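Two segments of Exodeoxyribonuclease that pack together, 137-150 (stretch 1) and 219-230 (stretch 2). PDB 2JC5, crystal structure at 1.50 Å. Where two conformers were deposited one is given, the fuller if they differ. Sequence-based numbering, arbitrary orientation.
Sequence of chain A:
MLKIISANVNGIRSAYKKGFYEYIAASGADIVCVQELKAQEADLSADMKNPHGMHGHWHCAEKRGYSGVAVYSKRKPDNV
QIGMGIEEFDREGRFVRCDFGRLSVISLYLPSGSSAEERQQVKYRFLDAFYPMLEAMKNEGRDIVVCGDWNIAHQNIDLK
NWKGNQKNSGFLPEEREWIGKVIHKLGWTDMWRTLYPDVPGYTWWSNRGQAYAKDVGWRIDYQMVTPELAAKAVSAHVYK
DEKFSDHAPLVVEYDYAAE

Stretch 1 (137-150) MKNEGRDIVVCGDW
Stretch 2 219-230: RIDYQMVTPELA

Paired β-strands are held by a repeating backbone ladder, but the character of such a contact is often set by a few side chains placed along it and at its ends. In this exodeoxyribonuclease, strand 143-147 runs antiparallel to strand 221-225, with their N-to-C directions at 164° and axes approaching to 4.6 Å; the two stretches bury 903 Å² between them. Trp-150, Thr-226 and Met-224 cover the most surface.

The register pairs Val-146 with Met-224 and Gly-148 with Tyr-222 as hydrogen-bonded pairs, and Val-145 with Val-225, Cys-147 with Gln-223 and Asp-149 with Asp-221 as non-hydrogen-bonded pairs. Val-146 N donates to Met-224 O at 2.8 Å, and Met-224 N returns the bond to Val-146 O at 3.0 Å. Gly-148 N to Tyr-222 O (3.1 Å) and Tyr-222 N to Gly-148 O (3.0 Å) repeat the pattern, although the chain turns a corner at Gly-148. Its phi/psi of 157/-162 calls for glycine, since a CB would be jammed against the preceding carbonyl oxygen.

Trp-150 follows this corner with phi/psi -92/-10, its N donating to Ile-220 O at 2.9 Å. With chi1 m (-67°) and chi2 59°, its indole packs against Tyr-222 and Met-224. Tyr-222 (chi1 m, chi2 77°) turns its edge to the indole face, the ring and the five-membered ring having centroids 4.9 Å apart and planes at 65°. Met-224, m, m, t, brings CG to 3.4 Å from Trp-150 CZ2, while its SD lies obliquely 5.3 Å from the centroid of the six-membered ring. Trp-150 NE1, buried here, has no partner in the model.

At the other end, Thr-226 (chi1 p, 47°) substitutes a side-chain acceptor for a backbone carbonyl: Ile-144 N donates to Thr-226 OG1 at 2.9 Å, almost linearly at 172°, and Thr-226 N donates to Ile-144 O at 3.1 Å. Thr-226 occupies the N-cap position before helix 227-230, yet its side chain makes no capping bond. Instead, a water lies 2.7 Å from Thr-226 OG1, donates to Asp-143 OD1 at 2.7 Å and accepts from Leu-229 N at 2.8 Å, thereby linking the strand to the helix's first turn.

Around the ladder, Val-145 (t) sets CG2 3.5 Å from Leu-229 CD2 (chi1 t, chi2 p) and CG1 4.2 Å from Val-225 CG2. On that same sheet face, Asp-149 OD1 and Asp-221 OD1 bring like charges within 4.2 Å.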

# COMPACT_ATOMS: atom_id res chain seq x y z
N MET A 137 6.81 15.67 1.26
CA MET A 137 6.89 14.77 2.40
C MET A 137 8.35 14.43 2.73
O MET A 137 8.72 14.45 3.89
CB MET A 137 6.06 13.49 2.18
CG MET A 137 4.59 13.71 2.52
SD MET A 137 3.66 12.21 2.60
CE MET A 137 3.68 11.78 0.88
N LYS A 138 9.15 14.11 1.71
CA LYS A 138 10.58 13.78 1.88
C LYS A 138 11.31 14.96 2.50
O LYS A 138 12.21 14.79 3.31
CB LYS A 138 11.21 13.38 0.52
CG LYS A 138 12.75 13.20 0.49
CD LYS A 138 13.21 11.82 0.91
CE LYS A 138 14.72 11.64 0.68
NZ LYS A 138 15.55 12.86 0.97
N ASN A 139 10.89 16.17 2.16
CA ASN A 139 11.55 17.36 2.68
C ASN A 139 11.11 17.76 4.08
O ASN A 139 11.72 18.65 4.67
CB ASN A 139 11.34 18.53 1.71
CG ASN A 139 12.19 18.41 0.45
OD1 ASN A 139 13.29 17.85 0.47
ND2 ASN A 139 11.68 18.97 -0.65
N GLU A 140 10.07 17.12 4.62
CA GLU A 140 9.66 17.39 6.01
C GLU A 140 10.75 17.05 7.03
O GLU A 140 10.80 17.63 8.11
CB GLU A 140 8.39 16.62 6.37
CG GLU A 140 7.13 17.04 5.63
CD GLU A 140 5.89 16.24 6.04
OE1 GLU A 140 5.83 15.82 7.21
OE2 GLU A 140 4.97 16.04 5.21
N GLY A 141 11.61 16.08 6.70
CA GLY A 141 12.64 15.63 7.61
C GLY A 141 12.16 14.70 8.71
O GLY A 141 12.90 14.41 9.65
N ARG A 142 10.91 14.25 8.58
CA ARG A 142 10.27 13.32 9.51
C ARG A 142 10.47 11.89 9.01
O ARG A 142 10.95 11.66 7.89
CB ARG A 142 8.76 13.59 9.54
CG ARG A 142 8.35 14.90 10.15
CD ARG A 142 6.86 15.13 9.93
NE ARG A 142 6.09 14.02 10.42
CZ ARG A 142 5.58 13.91 11.64
NH1 ARG A 142 5.73 14.89 12.52
NH2 ARG A 142 4.94 12.82 11.96
N ASP A 143 10.07 10.93 9.83
CA ASP A 143 10.15 9.53 9.46
C ASP A 143 8.83 9.12 8.84
O ASP A 143 7.81 9.18 9.49
CB ASP A 143 10.43 8.72 10.70
CG ASP A 143 11.69 9.14 11.39
OD1 ASP A 143 12.74 9.27 10.71
OD2 ASP A 143 11.64 9.38 12.62
N ILE A 144 8.85 8.70 7.58
CA ILE A 144 7.60 8.41 6.87
C ILE A 144 7.66 7.09 6.14
O ILE A 144 8.66 6.77 5.48
CB ILE A 144 7.24 9.53 5.87
CG1 ILE A 144 7.26 10.90 6.55
CG2 ILE A 144 5.85 9.26 5.24
CD1 ILE A 144 6.97 12.05 5.63
N VAL A 145 6.58 6.31 6.28
CA VAL A 145 6.38 5.10 5.49
C VAL A 145 5.12 5.30 4.67
O VAL A 145 4.04 5.48 5.24
CB VAL A 145 6.23 3.85 6.37
CG1 VAL A 145 6.10 2.58 5.49
CG2 VAL A 145 7.44 3.72 7.30
N VAL A 146 5.26 5.25 3.33
CA VAL A 146 4.11 5.28 2.44
C VAL A 146 3.83 3.84 2.00
O VAL A 146 4.57 3.28 1.17
CB VAL A 146 4.33 6.20 1.21
CG1 VAL A 146 3.06 6.30 0.38
CG2 VAL A 146 4.77 7.60 1.67
N CYS A 147 2.82 3.24 2.62
CA CYS A 147 2.40 1.88 2.34
C CYS A 147 1.32 1.89 1.29
O CYS A 147 0.42 2.72 1.32
CB CYS A 147 1.75 1.25 3.56
SG CYS A 147 2.81 0.86 4.89
N GLY A 148 1.35 0.91 0.39
CA GLY A 148 0.14 0.60 -0.30
C GLY A 148 0.32 -0.10 -1.61
O GLY A 148 1.36 -0.68 -1.89
N ASP A 149 -0.75 -0.03 -2.40
CA ASP A 149 -0.81 -0.66 -3.69
C ASP A 149 -0.60 0.45 -4.70
O ASP A 149 -1.44 1.33 -4.86
CB ASP A 149 -2.17 -1.30 -3.87
CG ASP A 149 -2.39 -1.92 -5.23
OD1 ASP A 149 -1.50 -1.85 -6.10
OD2 ASP A 149 -3.49 -2.49 -5.44
N TRP A 150 0.59 0.45 -5.29
CA TRP A 150 1.02 1.50 -6.21
C TRP A 150 0.69 1.14 -7.65
O TRP A 150 0.86 1.98 -8.53
CB TRP A 150 2.52 1.77 -6.06
CG TRP A 150 2.91 2.37 -4.74
CD1 TRP A 150 2.72 1.83 -3.50
CD2 TRP A 150 3.58 3.62 -4.52
NE1 TRP A 150 3.21 2.67 -2.53
CE2 TRP A 150 3.77 3.77 -3.13
CE3 TRP A 150 4.05 4.62 -5.37
CZ2 TRP A 150 4.38 4.88 -2.58
CZ3 TRP A 150 4.68 5.72 -4.82
CH2 TRP A 150 4.83 5.84 -3.45
N ARG A 219 5.01 -7.56 -8.25
CA ARG A 219 5.25 -6.80 -7.03
C ARG A 219 4.77 -5.37 -7.26
O ARG A 219 5.47 -4.53 -7.86
CB ARG A 219 6.73 -6.81 -6.64
CG ARG A 219 6.96 -6.17 -5.28
CD ARG A 219 8.38 -6.33 -4.85
NE ARG A 219 9.27 -5.48 -5.63
CZ ARG A 219 9.69 -4.28 -5.25
NH1 ARG A 219 9.30 -3.76 -4.08
NH2 ARG A 219 10.51 -3.61 -6.04
N ILE A 220 3.54 -5.10 -6.84
CA ILE A 220 2.92 -3.79 -7.01
C ILE A 220 2.59 -3.10 -5.68
O ILE A 220 2.13 -1.96 -5.68
CB ILE A 220 1.68 -3.84 -7.93
CG1 ILE A 220 0.64 -4.84 -7.40
CG2 ILE A 220 2.12 -4.18 -9.37
CD1 ILE A 220 -0.69 -4.81 -8.18
N ASP A 221 2.83 -3.79 -4.56
CA ASP A 221 2.65 -3.24 -3.22
C ASP A 221 4.02 -2.91 -2.67
O ASP A 221 4.97 -3.67 -2.87
CB ASP A 221 1.93 -4.25 -2.34
CG ASP A 221 0.54 -4.59 -2.86
OD1 ASP A 221 -0.42 -3.85 -2.53
OD2 ASP A 221 0.39 -5.59 -3.61
N TYR A 222 4.11 -1.77 -2.00
CA TYR A 222 5.39 -1.25 -1.52
C TYR A 222 5.27 -0.67 -0.13
O TYR A 222 4.20 -0.22 0.28
CB TYR A 222 5.89 -0.08 -2.38
CG TYR A 222 6.17 -0.34 -3.82
CD1 TYR A 222 5.14 -0.44 -4.75
CD2 TYR A 222 7.47 -0.44 -4.29
CE1 TYR A 222 5.40 -0.66 -6.07
CE2 TYR A 222 7.73 -0.65 -5.62
CZ TYR A 222 6.69 -0.75 -6.52
OH TYR A 222 6.97 -0.93 -7.86
N GLN A 223 6.40 -0.59 0.55
CA GLN A 223 6.62 0.38 1.62
C GLN A 223 7.75 1.29 1.16
O GLN A 223 8.88 0.84 1.03
CB GLN A 223 6.94 -0.34 2.94
CG GLN A 223 5.76 -1.16 3.45
CD GLN A 223 5.82 -1.58 4.93
OE1 GLN A 223 6.53 -1.01 5.76
NE2 GLN A 223 5.04 -2.59 5.26
N MET A 224 7.41 2.53 0.83
CA MET A 224 8.40 3.54 0.46
C MET A 224 8.76 4.33 1.70
O MET A 224 7.87 4.83 2.38
CB MET A 224 7.87 4.50 -0.61
CG MET A 224 7.61 3.85 -1.96
SD MET A 224 9.16 3.41 -2.78
CE MET A 224 8.55 3.15 -4.45
N VAL A 225 10.05 4.44 2.01
CA VAL A 225 10.50 4.91 3.32
C VAL A 225 11.53 6.03 3.20
O VAL A 225 12.37 6.03 2.29
CB VAL A 225 11.06 3.71 4.14
CG1 VAL A 225 11.37 4.10 5.58
CG2 VAL A 225 10.07 2.54 4.13
N THR A 226 11.49 6.97 4.14
CA THR A 226 12.49 8.04 4.26
C THR A 226 13.84 7.46 4.72
O THR A 226 13.88 6.34 5.22
CB THR A 226 11.98 9.10 5.24
OG1 THR A 226 11.48 8.46 6.41
CG2 THR A 226 10.89 9.91 4.57
N PRO A 227 14.94 8.20 4.48
CA PRO A 227 16.28 7.60 4.65
C PRO A 227 16.66 7.06 6.03
O PRO A 227 17.14 5.93 6.12
CB PRO A 227 17.23 8.72 4.21
CG PRO A 227 16.42 9.68 3.49
CD PRO A 227 15.01 9.56 3.92
N GLU A 228 16.42 7.82 7.10
CA GLU A 228 16.92 7.37 8.39
C GLU A 228 16.12 6.17 8.86
O GLU A 228 16.68 5.20 9.39
CB GLU A 228 16.92 8.51 9.41
CG GLU A 228 17.98 9.54 9.01
CD GLU A 228 17.92 10.84 9.76
OE1 GLU A 228 16.94 11.59 9.59
OE2 GLU A 228 18.89 11.15 10.49
N LEU A 229 14.82 6.19 8.62
CA LEU A 229 13.99 5.05 9.00
C LEU A 229 14.30 3.81 8.13
O LEU A 229 14.26 2.68 8.62
CB LEU A 229 12.50 5.41 8.92
CG LEU A 229 11.48 4.32 9.27
CD1 LEU A 229 11.71 3.69 10.63
CD2 LEU A 229 10.07 4.91 9.19
N ALA A 230 14.61 4.02 6.85
CA ALA A 230 14.97 2.90 5.97
C ALA A 230 16.18 2.15 6.54
O ALA A 230 16.24 0.94 6.47
CB ALA A 230 15.25 3.38 4.56
O HOH W 1 13.47 8.66 8.23
O HOH W 2 14.73 10.45 11.73